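Local coordinates for uncharacterized protein (Borrelia turicatae, PDB 5VJ4), which is a putative surface lipoprotein of a relapsing fever spirochete, probably lipid-binding, whose gene is differentially regulated in the tick-mammal transmission cycle, at residues 93-98 with 155-160; 215-220 with 281-286; 222-227 with 238-243. One frame throughout, in Å; residues are numbered along the deposited sequence.

In the fold
The modelled chain is built of helices without strands, and the three contacts run from its first modelled residues to helix 263-301. Interaction 1 lays residues 93-98 on helix 145-171, its centre about 18 Å from the centre of the chain. Interaction 2 is buried, its centre about 4 Å from the chain centre, and joins 215-220 to helix 263-301. The two touch where L159 CD1 packs 3.7 Å from A218 N. Interaction 3 joins 222-227 to 238-243; both lie between the segments of interaction 2 in sequence. The centres of interactions 2 and 3 are about 13 Å apart, and P219 CB lies 3.4 Å from D242 OD2. A sulfate ion sits at interaction 3.

Interaction 1 (93-98 with 155-160)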
ATOM      1  N   GLU A  93     -14.045  22.239  25.389  1.00133.83           N
ATOM      2  CA  GLU A  93     -15.133  22.321  24.410  1.00130.28           C
ATOM      3  C   GLU A  93     -14.683  21.841  23.025  1.00144.77           C
ATOM      4  O   GLU A  93     -15.503  21.341  22.254  1.00119.60           O
ATOM      5  CB  GLU A  93     -15.717  23.739  24.332  1.00 87.42           C
ATOM      6  N   ALA A  94     -13.390  21.986  22.720  1.00131.54           N
ATOM      7  CA  ALA A  94     -12.831  21.489  21.459  1.00102.25           C
ATOM      8  C   ALA A  94     -12.847  19.963  21.370  1.00111.37           C
ATOM      9  O   ALA A  94     -12.991  19.416  20.271  1.00 93.32           O
ATOM     10  CB  ALA A  94     -11.430  22.021  21.226  1.00 79.58           C
ATOM     11  N   LEU A  95     -12.717  19.286  22.515  1.00 91.86           N
ATOM     12  CA  LEU A  95     -12.795  17.822  22.545  1.00 74.49           C
ATOM     13  C   LEU A  95     -14.177  17.252  22.799  1.00 73.08           C
ATOM     14  O   LEU A  95     -14.330  16.041  22.893  1.00 76.78           O
ATOM     15  CB  LEU A  95     -11.765  17.218  23.492  1.00 57.16           C
ATOM     16  CG  LEU A  95     -10.459  16.845  22.770  1.00 69.30           C
ATOM     17  CD1 LEU A  95      -9.777  18.057  22.166  1.00 68.95           C
ATOM     18  CD2 LEU A  95      -9.474  16.121  23.672  1.00 76.36           C
ATOM     19  N   ALA A  96     -15.174  18.133  22.872  1.00 88.39           N
ATOM     20  CA  ALA A  96     -16.551  17.747  23.168  1.00 84.41           C
ATOM     21  C   ALA A  96     -17.213  16.852  22.115  1.00 67.30           C
ATOM     22  O   ALA A  96     -18.163  16.122  22.409  1.00 92.06           O
ATOM     23  CB  ALA A  96     -17.397  18.970  23.445  1.00 75.52           C
ATOM     24  N   TYR A  97     -16.696  16.874  20.900  1.00 76.49           N
ATOM     25  CA  TYR A  97     -17.259  16.027  19.845  1.00 77.17           C
ATOM     26  C   TYR A  97     -16.876  14.544  20.007  1.00 77.77           C
ATOM     27  O   TYR A  97     -17.396  13.687  19.259  1.00 63.59           O
ATOM     28  CB  TYR A  97     -16.855  16.549  18.446  1.00 69.71           C
ATOM     29  CG  TYR A  97     -15.404  16.291  18.097  1.00 74.46           C
ATOM     30  CD1 TYR A  97     -14.382  17.082  18.656  1.00 62.67           C
ATOM     31  CD2 TYR A  97     -15.040  15.233  17.228  1.00 61.07           C
ATOM     32  CE1 TYR A  97     -13.045  16.835  18.362  1.00 66.94           C
ATOM     33  CE2 TYR A  97     -13.694  14.982  16.933  1.00 67.65           C
ATOM     34  CZ  TYR A  97     -12.706  15.788  17.498  1.00 75.54           C
ATOM     35  OH  TYR A  97     -11.382  15.559  17.219  1.00 79.30           O
ATOM     36  N   LEU A  98     -15.989  14.243  20.968  1.00 63.24           N
ATOM     37  CA  LEU A  98     -15.385  12.920  21.039  1.00 84.43           C
ATOM     38  C   LEU A  98     -16.226  11.780  21.631  1.00108.64           C
ATOM     39  O   LEU A  98     -16.344  10.706  21.014  1.00115.10           O
ATOM     40  CB  LEU A  98     -13.991  12.990  21.651  1.00 76.46           C
ATOM     41  CG  LEU A  98     -12.932  13.350  20.610  1.00 64.91           C
ATOM     42  CD1 LEU A  98     -11.531  13.328  21.198  1.00 64.32           C
ATOM     43  CD2 LEU A  98     -12.999  12.417  19.423  1.00 47.65           C
ATOM     44  N   PRO A 155       0.445  17.171  22.776  1.00 55.04           N
ATOM     45  CA  PRO A 155       0.404  17.040  21.300  1.00 56.60           C
ATOM     46  C   PRO A 155      -0.857  16.372  20.795  1.00 62.03           C
ATOM     47  O   PRO A 155      -1.475  16.877  19.844  1.00 65.99           O
ATOM     48  CB  PRO A 155       1.616  16.174  20.974  1.00 44.10           C
ATOM     49  CG  PRO A 155       2.531  16.393  22.123  1.00 55.33           C
ATOM     50  CD  PRO A 155       1.622  16.476  23.318  1.00 58.87           C
ATOM     51  N   THR A 156      -1.269  15.281  21.445  1.00 54.26           N
ATOM     52  CA  THR A 156      -2.465  14.581  20.990  1.00 49.50           C
ATOM     53  C   THR A 156      -3.681  15.476  21.088  1.00 57.67           C
ATOM     54  O   THR A 156      -4.526  15.520  20.170  1.00 51.71           O
ATOM     55  CB  THR A 156      -2.675  13.265  21.731  1.00 48.31           C
ATOM     56  OG1 THR A 156      -1.542  12.420  21.488  1.00 58.63           O
ATOM     57  CG2 THR A 156      -3.879  12.564  21.197  1.00 49.00           C
ATOM     58  N   VAL A 157      -3.766  16.214  22.193  1.00 61.13           N
ATOM     59  CA  VAL A 157      -4.962  17.006  22.456  1.00 62.64           C
ATOM     60  C   VAL A 157      -5.062  18.130  21.446  1.00 56.88           C
ATOM     61  O   VAL A 157      -6.147  18.392  20.910  1.00 56.90           O
ATOM     62  CB  VAL A 157      -5.039  17.500  23.912  1.00 71.53           C
ATOM     63  CG1 VAL A 157      -6.214  18.447  24.082  1.00 48.86           C
ATOM     64  CG2 VAL A 157      -5.217  16.312  24.860  1.00 73.52           C
ATOM     65  N   SER A 158      -3.924  18.762  21.163  1.00 64.27           N
ATOM     66  CA  SER A 158      -3.852  19.744  20.088  1.00 59.70           C
ATOM     67  C   SER A 158      -4.340  19.120  18.755  1.00 71.43           C
ATOM     68  O   SER A 158      -5.244  19.649  18.067  1.00 62.96           O
ATOM     69  CB  SER A 158      -2.434  20.306  19.987  1.00 44.68           C
ATOM     70  OG  SER A 158      -2.146  20.608  18.640  1.00111.18           O
ATOM     71  N   LEU A 159      -3.774  17.969  18.417  1.00 59.89           N
ATOM     72  CA  LEU A 159      -4.233  17.262  17.236  1.00 60.97           C
ATOM     73  C   LEU A 159      -5.750  17.040  17.205  1.00 59.88           C
ATOM     74  O   LEU A 159      -6.385  17.201  16.160  1.00 61.21           O
ATOM     75  CB  LEU A 159      -3.513  15.928  17.083  1.00 54.89           C
ATOM     76  CG  LEU A 159      -3.857  15.191  15.793  1.00 52.46           C
ATOM     77  CD1 LEU A 159      -3.622  16.105  14.583  1.00 60.53           C
ATOM     78  CD2 LEU A 159      -3.021  13.938  15.699  1.00 47.34           C
ATOM     79  N   LEU A 160      -6.330  16.676  18.343  1.00 58.41           N
ATOM     80  CA  LEU A 160      -7.745  16.377  18.352  1.00 49.23           C
ATOM     81  C   LEU A 160      -8.573  17.633  18.185  1.00 63.77           C
ATOM     82  O   LEU A 160      -9.633  17.581  17.534  1.00 58.11           O
ATOM     83  CB  LEU A 160      -8.111  15.610  19.595  1.00 61.87           C
ATOM     84  CG  LEU A 160      -7.465  14.235  19.641  1.00 62.85           C
ATOM     85  CD1 LEU A 160      -7.626  13.585  21.004  1.00 72.17           C
ATOM     86  CD2 LEU A 160      -8.112  13.374  18.577  1.00 65.03           C
TER
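One face of the Y97 ring carries CG of L98, 3.9 Å above the plane and displaced from the ring centre. The backbone O of A94 lies at the ring edge, in plane, and O of L160 also approaches near the plane at the edge. CG of Y97 is wedged between N and C (chi1 73°). The ring then reaches helix 145-171 with its hydroxyl. Y97 OH donates to L160 O at 2.7 Å, in the carbonyl plane and on a lone pair, with a C=O...donor angle of 130°.

The leucines meet the same turn through methyl groups. L95 crosses V157 and L160 at about a right angle. Its CD2 meets V157 CG1 at 4.0 Å, and its CD1 meets L160 CB at 3.9 Å. L98 CD1 touches L160 CD1 at 3.9 Å. Two type I turns, E93 to A96 and L95 to L98, fold the loop. Helix 118-128 adds K122, whose NZ bonds to L95 O.

The contact thus attaches the first modelled residues, before helix 105-114, to a long helix. The single phenol bond fixes where the end of the Y97 ring sits on helix 145-171, while branched apolar side chains supply the rest of the contact.

Interaction 2 (215-220 with 281-286)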
ATOM      1  N   VAL A 215       2.221  15.532  15.240  1.00 60.38           N
ATOM      2  CA  VAL A 215       1.752  16.842  14.783  1.00 68.51           C
ATOM      3  C   VAL A 215       1.860  17.025  13.271  1.00 64.85           C
ATOM      4  O   VAL A 215       1.298  17.973  12.743  1.00 70.47           O
ATOM      5  CB  VAL A 215       2.405  18.038  15.499  1.00 58.47           C
ATOM      6  CG1 VAL A 215       1.913  18.146  16.946  1.00 84.71           C
ATOM      7  CG2 VAL A 215       3.912  17.968  15.382  1.00 50.71           C
ATOM      8  N   TYR A 216       2.567  16.126  12.590  1.00 44.96           N
ATOM      9  CA  TYR A 216       2.572  16.098  11.143  1.00 37.32           C
ATOM     10  C   TYR A 216       1.155  16.111  10.561  1.00 54.47           C
ATOM     11  O   TYR A 216       0.966  16.487   9.392  1.00 71.02           O
ATOM     12  CB  TYR A 216       3.313  14.869  10.588  1.00 37.02           C
ATOM     13  CG  TYR A 216       4.810  14.792  10.846  1.00 49.19           C
ATOM     14  CD1 TYR A 216       5.588  15.943  11.025  1.00 44.24           C
ATOM     15  CD2 TYR A 216       5.464  13.560  10.866  1.00 51.73           C
ATOM     16  CE1 TYR A 216       6.958  15.857  11.224  1.00 46.96           C
ATOM     17  CE2 TYR A 216       6.840  13.466  11.084  1.00 49.97           C
ATOM     18  CZ  TYR A 216       7.573  14.611  11.274  1.00 48.20           C
ATOM     19  OH  TYR A 216       8.913  14.522  11.503  1.00 62.30           O
ATOM     20  N   TYR A 217       0.170  15.705  11.366  1.00 47.93           N
ATOM     21  CA  TYR A 217      -1.172  15.446  10.843  1.00 49.39           C
ATOM     22  C   TYR A 217      -2.093  16.650  10.981  1.00 48.78           C
ATOM     23  O   TYR A 217      -3.113  16.720  10.308  1.00 58.29           O
ATOM     24  CB  TYR A 217      -1.767  14.132  11.428  1.00 49.12           C
ATOM     25  CG  TYR A 217      -1.184  12.897  10.744  1.00 49.27           C
ATOM     26  CD1 TYR A 217      -0.020  12.302  11.222  1.00 45.26           C
ATOM     27  CD2 TYR A 217      -1.764  12.357   9.583  1.00 47.72           C
ATOM     28  CE1 TYR A 217       0.549  11.201  10.578  1.00 46.20           C
ATOM     29  CE2 TYR A 217      -1.193  11.260   8.920  1.00 47.73           C
ATOM     30  CZ  TYR A 217      -0.034  10.685   9.421  1.00 54.19           C
ATOM     31  OH  TYR A 217       0.543   9.592   8.793  1.00 55.62           O
ATOM     32  N   ALA A 218      -1.731  17.601  11.842  1.00 52.45           N
ATOM     33  CA  ALA A 218      -2.553  18.789  12.054  1.00 49.85           C
ATOM     34  C   ALA A 218      -2.796  19.574  10.746  1.00 68.89           C
ATOM     35  O   ALA A 218      -3.970  19.764  10.370  1.00 63.84           O
ATOM     36  CB  ALA A 218      -1.970  19.652  13.135  1.00 48.49           C
ATOM     37  N   PRO A 219      -1.709  19.963  10.010  1.00 50.73           N
ATOM     38  CA  PRO A 219      -1.895  20.537   8.694  1.00 47.97           C
ATOM     39  C   PRO A 219      -2.826  19.721   7.803  1.00 64.05           C
ATOM     40  O   PRO A 219      -3.634  20.305   7.060  1.00 65.67           O
ATOM     41  CB  PRO A 219      -0.502  20.453   8.097  1.00 46.92           C
ATOM     42  CG  PRO A 219       0.400  20.601   9.246  1.00 47.67           C
ATOM     43  CD  PRO A 219      -0.271  19.802  10.296  1.00 47.64           C
ATOM     44  N   ARG A 220      -2.702  18.390   7.884  1.00 48.67           N
ATOM     45  CA  ARG A 220      -3.390  17.516   6.968  1.00 54.88           C
ATOM     46  C   ARG A 220      -4.895  17.560   7.197  1.00 51.86           C
ATOM     47  O   ARG A 220      -5.668  17.485   6.234  1.00 77.87           O
ATOM     48  CB  ARG A 220      -2.804  16.101   6.993  1.00 59.23           C
ATOM     49  CG  ARG A 220      -1.300  16.075   6.732  1.00 58.78           C
ATOM     50  CD  ARG A 220      -0.688  14.683   6.914  1.00 49.57           C
ATOM     51  NE  ARG A 220       0.681  14.626   6.434  1.00 40.92           N
ATOM     52  CZ  ARG A 220       1.657  13.909   6.988  1.00 68.52           C
ATOM     53  NH1 ARG A 220       1.430  13.181   8.061  1.00 57.26           N
ATOM     54  NH2 ARG A 220       2.892  13.940   6.482  1.00 72.12           N
HETATM   55  N   MSE A 281       5.115   7.715   3.869  1.00 53.91           N
HETATM   56  CA  MSE A 281       6.486   7.774   3.384  1.00 57.61           C
HETATM   57  C   MSE A 281       7.085   9.101   3.735  1.00 50.23           C
HETATM   58  O   MSE A 281       8.271   9.184   3.934  1.00 56.79           O
HETATM   59  CB  MSE A 281       6.474   7.610   1.895  1.00 50.87           C
HETATM   60  CG  MSE A 281       7.866   7.848   1.351  1.00 77.79           C
HETATM   61 SE   MSE A 281       7.755   8.141  -0.611  1.00 85.55          SE
HETATM   62  CE  MSE A 281       7.238  10.015  -0.795  1.00 53.17           C
ATOM     63  N   ILE A 282       6.262  10.133   3.843  1.00 42.01           N
ATOM     64  CA  ILE A 282       6.743  11.479   4.178  1.00 46.09           C
ATOM     65  C   ILE A 282       7.191  11.573   5.641  1.00 67.34           C
ATOM     66  O   ILE A 282       8.274  12.121   5.920  1.00 57.73           O
ATOM     67  CB  ILE A 282       5.672  12.574   3.884  1.00 53.03           C
ATOM     68  CG1 ILE A 282       5.332  12.608   2.395  1.00 53.83           C
ATOM     69  CG2 ILE A 282       6.133  13.955   4.339  1.00 44.09           C
ATOM     70  CD1 ILE A 282       4.391  13.721   2.001  1.00 47.01           C
ATOM     71  N   ASP A 283       6.350  11.069   6.560  1.00 66.63           N
ATOM     72  CA  ASP A 283       6.689  11.014   7.979  1.00 51.18           C
ATOM     73  C   ASP A 283       7.998  10.234   8.136  1.00 57.81           C
ATOM     74  O   ASP A 283       8.943  10.719   8.783  1.00 55.13           O
ATOM     75  CB  ASP A 283       5.586  10.334   8.807  1.00 65.27           C
ATOM     76  CG  ASP A 283       4.215  11.011   8.691  1.00 85.66           C
ATOM     77  OD1 ASP A 283       4.130  12.241   8.380  1.00 72.36           O
ATOM     78  OD2 ASP A 283       3.213  10.280   8.947  1.00 61.79           O
ATOM     79  N   ILE A 284       8.082   9.054   7.513  1.00 39.04           N
ATOM     80  CA  ILE A 284       9.257   8.230   7.716  1.00 41.69           C
ATOM     81  C   ILE A 284      10.499   8.983   7.262  1.00 49.23           C
ATOM     82  O   ILE A 284      11.470   9.056   7.997  1.00 58.14           O
ATOM     83  CB  ILE A 284       9.127   6.911   6.976  1.00 39.95           C
ATOM     84  CG1 ILE A 284       8.177   5.990   7.735  1.00 48.68           C
ATOM     85  CG2 ILE A 284      10.494   6.277   6.796  1.00 38.57           C
ATOM     86  CD1 ILE A 284       7.345   5.062   6.858  1.00 51.54           C
ATOM     87  N   TYR A 285      10.431   9.560   6.061  1.00 56.32           N
ATOM     88  CA  TYR A 285      11.539  10.282   5.496  1.00 58.67           C
ATOM     89  C   TYR A 285      11.998  11.385   6.443  1.00 58.32           C
ATOM     90  O   TYR A 285      13.191  11.601   6.631  1.00 58.08           O
ATOM     91  CB  TYR A 285      11.149  10.905   4.167  1.00 55.64           C
ATOM     92  CG  TYR A 285      12.235  11.791   3.604  1.00 54.25           C
ATOM     93  CD1 TYR A 285      13.357  11.237   2.990  1.00 48.09           C
ATOM     94  CD2 TYR A 285      12.157  13.177   3.724  1.00 53.65           C
ATOM     95  CE1 TYR A 285      14.368  12.037   2.494  1.00 46.51           C
ATOM     96  CE2 TYR A 285      13.161  13.988   3.254  1.00 49.16           C
ATOM     97  CZ  TYR A 285      14.258  13.410   2.633  1.00 56.14           C
ATOM     98  OH  TYR A 285      15.243  14.212   2.135  1.00 49.70           O
ATOM     99  N   ARG A 286      11.043  12.089   7.018  1.00 44.97           N
ATOM    100  CA  ARG A 286      11.359  13.197   7.892  1.00 47.80           C
ATOM    101  C   ARG A 286      12.110  12.760   9.122  1.00 57.21           C
ATOM    102  O   ARG A 286      12.996  13.479   9.575  1.00 63.84           O
ATOM    103  CB  ARG A 286      10.107  13.921   8.329  1.00 37.18           C
ATOM    104  CG  ARG A 286       9.453  14.700   7.238  1.00 34.12           C
ATOM    105  CD  ARG A 286       8.261  15.411   7.804  1.00 51.91           C
ATOM    106  NE  ARG A 286       7.624  16.202   6.779  1.00 39.63           N
ATOM    107  CZ  ARG A 286       6.335  16.514   6.748  1.00 57.61           C
ATOM    108  NH1 ARG A 286       5.496  16.061   7.676  1.00 65.09           N
ATOM    109  NH2 ARG A 286       5.872  17.243   5.741  1.00 48.13           N
TER
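D283 turns its CG beside the backbone N and anti to the carbonyl carbon (chi1 -58°), which brings the carboxylate to segment 215-220. R220 has the same first torsion and then runs extended from CG to NE, so its guanidinium meets D283 tip to tip. R286 is likewise extended and reaches toward the Y216 ring. Y216 also has CG anti to the carbonyl carbon, and its ring slides past D283 in the opposite direction, the ring and carboxylate planes at a small angle.

The R220-D283 salt bridge grips a single oxygen end-on with both terminal nitrogens. NH1 donates to the syn lone pair of D283 OD1 at 2.9 Å. NH2 lies 2.8 Å from D283 OD1 but comes from above the carboxylate plane. OD1 lies in the guanidinium plane, and the two N-H...O angles of 144° and 146° are bent. The other oxygen, D283 OD2, accepts a weak hydrogen bond from Y217 OH at 2.8 Å. R220 NH1 also stands over the centre of the Y217 ring, 3.1 Å above its plane.

R286 covers one face of Y216. Its CD makes a CH-pi contact 3.9 Å from the Y216 ring centroid, and its CZ makes a cation-pi contact at 4.7 Å from that centroid. The planes of the R286 and R220 guanidinium groups are nearly parallel, and R286 NH1 comes 3.6 Å from R220 NH2. CG2 of I282 lies over the centre of the R286 guanidinium.

D245 of helix 243-256 makes salt bridges to both arginines, OD1 to R286 NH2 and OD2 to R220 NE. Two carboxylates thus probably offset the two like charges in this buried site. The arginines would probably favour an ionised D283, and the charge network ties helix 263-301 to residues 215-220 and helix 243-256.

Interaction 3 (222-227 with 238-243); sequences RKFKEI and YGWLDA. With SO4 (sulfate ion), chain E.
The contact belongs to the connection between helix 224-229 and helix 243-256, at whose N-cap D242 stands. K223 bridges the two sides. Its CG is anti to the backbone N (chi1 -165°), and bends at chi2 and chi4 lay the chain along the loop. K223 NZ donates to G239 O at 3.0 Å. The donor stands above the carbonyl plane, 45° out of it, and not on a lone pair.

Toward helix 176-201 the contact is apolar. CD1 of I227 reaches CE3 of the W240 indole at 3.8 Å, the two side chains crossing at about a right angle. F224 CE1 meets the indole at its edge, 4.2 Å from W240 CZ3. The indole N-H of W240 bonds to M234 O, and L182 of helix 176-201 touches both F224 and W240.

A sulfate ion, probably a crystallisation additive, lies beside the start of helix 243-256. A243 N donates to its O4 at 3.2 Å, with an N-H...O angle of 152°. R246 NH2 also bonds to the sulfate. The helix start and R246 probably help to hold the anion; K223 approaches it with CE, while its NZ turns to G239 O. The D242 CG is wedged between N and C. OD1 of D242 accepts from D245 N, and OD2 from D244 N. The sulfate meets the N-H of A243 beside this residue, and D242 itself is a classic aspartate N-cap of helix 243-256.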
ATOM      1  N   ARG A 222      -6.395  20.309   8.912  1.00 46.54           N
ATOM      2  CA  ARG A 222      -6.694  21.709   8.614  1.00 58.59           C
ATOM      3  C   ARG A 222      -7.002  21.964   7.148  1.00 63.02           C
ATOM      4  O   ARG A 222      -7.901  22.752   6.827  1.00 91.22           O
ATOM      5  CB  ARG A 222      -5.556  22.609   9.035  1.00 60.14           C
ATOM      6  CG  ARG A 222      -5.851  23.372  10.296  1.00 69.13           C
ATOM      7  CD  ARG A 222      -4.829  24.469  10.415  1.00 77.29           C
ATOM      8  NE  ARG A 222      -3.549  23.969  10.907  1.00 74.76           N
ATOM      9  CZ  ARG A 222      -3.273  23.711  12.184  1.00 83.80           C
ATOM     10  NH1 ARG A 222      -4.206  23.884  13.151  1.00 60.43           N
ATOM     11  NH2 ARG A 222      -2.045  23.286  12.488  1.00 75.36           N
ATOM     12  N   LYS A 223      -6.290  21.244   6.281  1.00 53.71           N
ATOM     13  CA  LYS A 223      -6.366  21.400   4.842  1.00 57.01           C
ATOM     14  C   LYS A 223      -7.794  21.220   4.294  1.00 69.82           C
ATOM     15  O   LYS A 223      -8.117  21.714   3.217  1.00 75.86           O
ATOM     16  CB  LYS A 223      -5.354  20.451   4.169  1.00 49.01           C
ATOM     17  CG  LYS A 223      -5.027  20.715   2.701  1.00 56.49           C
ATOM     18  CD  LYS A 223      -4.326  22.055   2.509  1.00100.09           C
ATOM     19  CE  LYS A 223      -3.529  22.125   1.217  1.00 75.72           C
ATOM     20  NZ  LYS A 223      -4.254  21.722  -0.003  1.00 62.66           N
ATOM     21  N   PHE A 224      -8.663  20.565   5.053  1.00 57.70           N
ATOM     22  CA  PHE A 224     -10.027  20.332   4.580  1.00 66.97           C
ATOM     23  C   PHE A 224     -10.752  21.628   4.270  1.00 61.05           C
ATOM     24  O   PHE A 224     -11.383  21.758   3.214  1.00 61.70           O
ATOM     25  CB  PHE A 224     -10.815  19.503   5.594  1.00 51.09           C
ATOM     26  CG  PHE A 224     -10.394  18.072   5.659  1.00 57.79           C
ATOM     27  CD1 PHE A 224      -9.137  17.663   5.197  1.00 67.72           C
ATOM     28  CD2 PHE A 224     -11.236  17.129   6.214  1.00 57.13           C
ATOM     29  CE1 PHE A 224      -8.739  16.340   5.271  1.00 55.00           C
ATOM     30  CE2 PHE A 224     -10.840  15.804   6.300  1.00 59.01           C
ATOM     31  CZ  PHE A 224      -9.588  15.418   5.838  1.00 54.17           C
ATOM     32  N   LYS A 225     -10.636  22.565   5.211  1.00 61.81           N
ATOM     33  CA  LYS A 225     -11.161  23.919   5.130  1.00 68.23           C
ATOM     34  C   LYS A 225     -10.911  24.498   3.727  1.00 86.61           C
ATOM     35  O   LYS A 225     -11.837  25.051   3.115  1.00 62.59           O
ATOM     36  CB  LYS A 225     -10.484  24.746   6.230  1.00 77.88           C
ATOM     37  CG  LYS A 225     -11.034  26.136   6.543  1.00 91.36           C
ATOM     38  CD  LYS A 225     -10.096  26.933   7.464  1.00109.60           C
ATOM     39  CE  LYS A 225      -8.616  26.730   7.101  1.00139.10           C
ATOM     40  NZ  LYS A 225      -7.650  27.391   8.024  1.00120.99           N
ATOM     41  N   GLU A 226      -9.695  24.314   3.205  1.00 64.75           N
ATOM     42  CA  GLU A 226      -9.375  24.770   1.862  1.00 58.43           C
ATOM     43  C   GLU A 226      -9.927  23.839   0.810  1.00 61.53           C
ATOM     44  O   GLU A 226     -10.402  24.276  -0.221  1.00 76.28           O
ATOM     45  CB  GLU A 226      -7.868  24.911   1.685  1.00 68.23           C
ATOM     46  CG  GLU A 226      -7.270  25.981   2.585  1.00112.27           C
ATOM     47  CD  GLU A 226      -7.533  27.400   2.080  1.00145.36           C
ATOM     48  OE1 GLU A 226      -8.281  28.157   2.747  1.00143.70           O
ATOM     49  OE2 GLU A 226      -6.986  27.758   1.012  1.00139.18           O
ATOM     50  N   ILE A 227      -9.874  22.547   1.079  1.00 67.89           N
ATOM     51  CA  ILE A 227     -10.252  21.579   0.078  1.00 55.99           C
ATOM     52  C   ILE A 227     -11.710  21.700  -0.345  1.00 72.05           C
ATOM     53  O   ILE A 227     -12.037  21.568  -1.538  1.00 61.20           O
ATOM     54  CB  ILE A 227      -9.911  20.167   0.535  1.00 51.62           C
ATOM     55  CG1 ILE A 227      -8.398  19.985   0.478  1.00 64.31           C
ATOM     56  CG2 ILE A 227     -10.489  19.149  -0.406  1.00 44.81           C
ATOM     57  CD1 ILE A 227      -7.908  18.666   1.027  1.00 60.34           C
ATOM     58  N   TYR A 238      -1.398  15.742  -4.587  1.00 53.01           N
ATOM     59  CA  TYR A 238      -0.864  17.032  -4.078  1.00 55.24           C
ATOM     60  C   TYR A 238      -1.975  17.932  -3.534  1.00 59.84           C
ATOM     61  O   TYR A 238      -1.700  18.883  -2.819  1.00 74.14           O
ATOM     62  CB  TYR A 238      -0.086  17.809  -5.143  1.00 55.45           C
ATOM     63  CG  TYR A 238       1.261  17.258  -5.573  1.00 56.13           C
ATOM     64  CD1 TYR A 238       1.366  16.086  -6.348  1.00 61.46           C
ATOM     65  CD2 TYR A 238       2.432  17.916  -5.230  1.00 51.67           C
ATOM     66  CE1 TYR A 238       2.618  15.588  -6.740  1.00 53.48           C
ATOM     67  CE2 TYR A 238       3.687  17.431  -5.624  1.00 37.04           C
ATOM     68  CZ  TYR A 238       3.777  16.288  -6.381  1.00 45.76           C
ATOM     69  OH  TYR A 238       5.030  15.842  -6.763  1.00 58.36           O
ATOM     70  N   GLY A 239      -3.231  17.630  -3.867  1.00 48.75           N
ATOM     71  CA  GLY A 239      -4.352  18.446  -3.416  1.00 39.67           C
ATOM     72  C   GLY A 239      -4.566  18.305  -1.936  1.00 54.37           C
ATOM     73  O   GLY A 239      -5.127  19.190  -1.308  1.00 66.67           O
ATOM     74  N   TRP A 240      -4.107  17.185  -1.387  1.00 67.38           N
ATOM     75  CA  TRP A 240      -4.276  16.870   0.029  1.00 61.18           C
ATOM     76  C   TRP A 240      -3.113  17.266   0.913  1.00 53.47           C
ATOM     77  O   TRP A 240      -3.270  17.367   2.133  1.00 71.82           O
ATOM     78  CB  TRP A 240      -4.464  15.391   0.161  1.00 49.84           C
ATOM     79  CG  TRP A 240      -5.624  14.874  -0.549  1.00 55.45           C
ATOM     80  CD1 TRP A 240      -5.663  14.448  -1.839  1.00 62.14           C
ATOM     81  CD2 TRP A 240      -6.931  14.656  -0.004  1.00 56.96           C
ATOM     82  NE1 TRP A 240      -6.927  13.970  -2.144  1.00 56.52           N
ATOM     83  CE2 TRP A 240      -7.721  14.090  -1.031  1.00 53.25           C
ATOM     84  CE3 TRP A 240      -7.510  14.873   1.258  1.00 48.58           C
ATOM     85  CZ2 TRP A 240      -9.063  13.753  -0.838  1.00 68.04           C
ATOM     86  CZ3 TRP A 240      -8.849  14.531   1.453  1.00 50.17           C
ATOM     87  CH2 TRP A 240      -9.612  13.979   0.409  1.00 57.52           C
ATOM     88  N   LEU A 241      -1.948  17.447   0.296  1.00 65.33           N
ATOM     89  CA  LEU A 241      -0.720  17.887   0.973  1.00 57.13           C
ATOM     90  C   LEU A 241      -0.781  19.347   1.345  1.00 59.98           C
ATOM     91  O   LEU A 241      -1.238  20.168   0.550  1.00 61.94           O
ATOM     92  CB  LEU A 241       0.498  17.671   0.067  1.00 50.25           C
ATOM     93  CG  LEU A 241       0.616  16.255  -0.543  1.00 51.00           C
ATOM     94  CD1 LEU A 241       1.879  16.048  -1.343  1.00 55.53           C
ATOM     95  CD2 LEU A 241       0.557  15.189   0.519  1.00 42.52           C
ATOM     96  N   ASP A 242      -0.332  19.665   2.559  1.00 58.20           N
ATOM     97  CA  ASP A 242      -0.108  21.060   2.953  1.00 57.62           C
ATOM     98  C   ASP A 242       1.284  21.528   2.480  1.00 63.69           C
ATOM     99  O   ASP A 242       2.047  20.760   1.882  1.00 55.62           O
ATOM    100  CB  ASP A 242      -0.212  21.200   4.468  1.00 64.31           C
ATOM    101  CG  ASP A 242       1.091  20.889   5.165  1.00 81.28           C
ATOM    102  OD1 ASP A 242       1.586  19.756   4.955  1.00 82.01           O
ATOM    103  OD2 ASP A 242       1.625  21.790   5.879  1.00 67.86           O
ATOM    104  N   ALA A 243       1.635  22.767   2.802  1.00 63.79           N
ATOM    105  CA  ALA A 243       2.916  23.309   2.387  1.00 60.04           C
ATOM    106  C   ALA A 243       4.100  22.457   2.842  1.00 67.92           C
ATOM    107  O   ALA A 243       5.003  22.154   2.046  1.00 69.11           O
ATOM    108  CB  ALA A 243       3.049  24.739   2.854  1.00 47.42           C
TER
HETATM  109  S   SO4 E 503      -1.547  25.058   2.581  0.85 84.19           S
HETATM  110  O1  SO4 E 503      -0.818  26.349   2.513  0.85 76.63           O
HETATM  111  O2  SO4 E 503      -1.252  24.286   1.360  0.85 70.65           O
HETATM  112  O3  SO4 E 503      -3.020  25.235   2.706  0.85 80.52           O
HETATM  113  O4  SO4 E 503      -1.031  24.280   3.721  0.85 96.27           O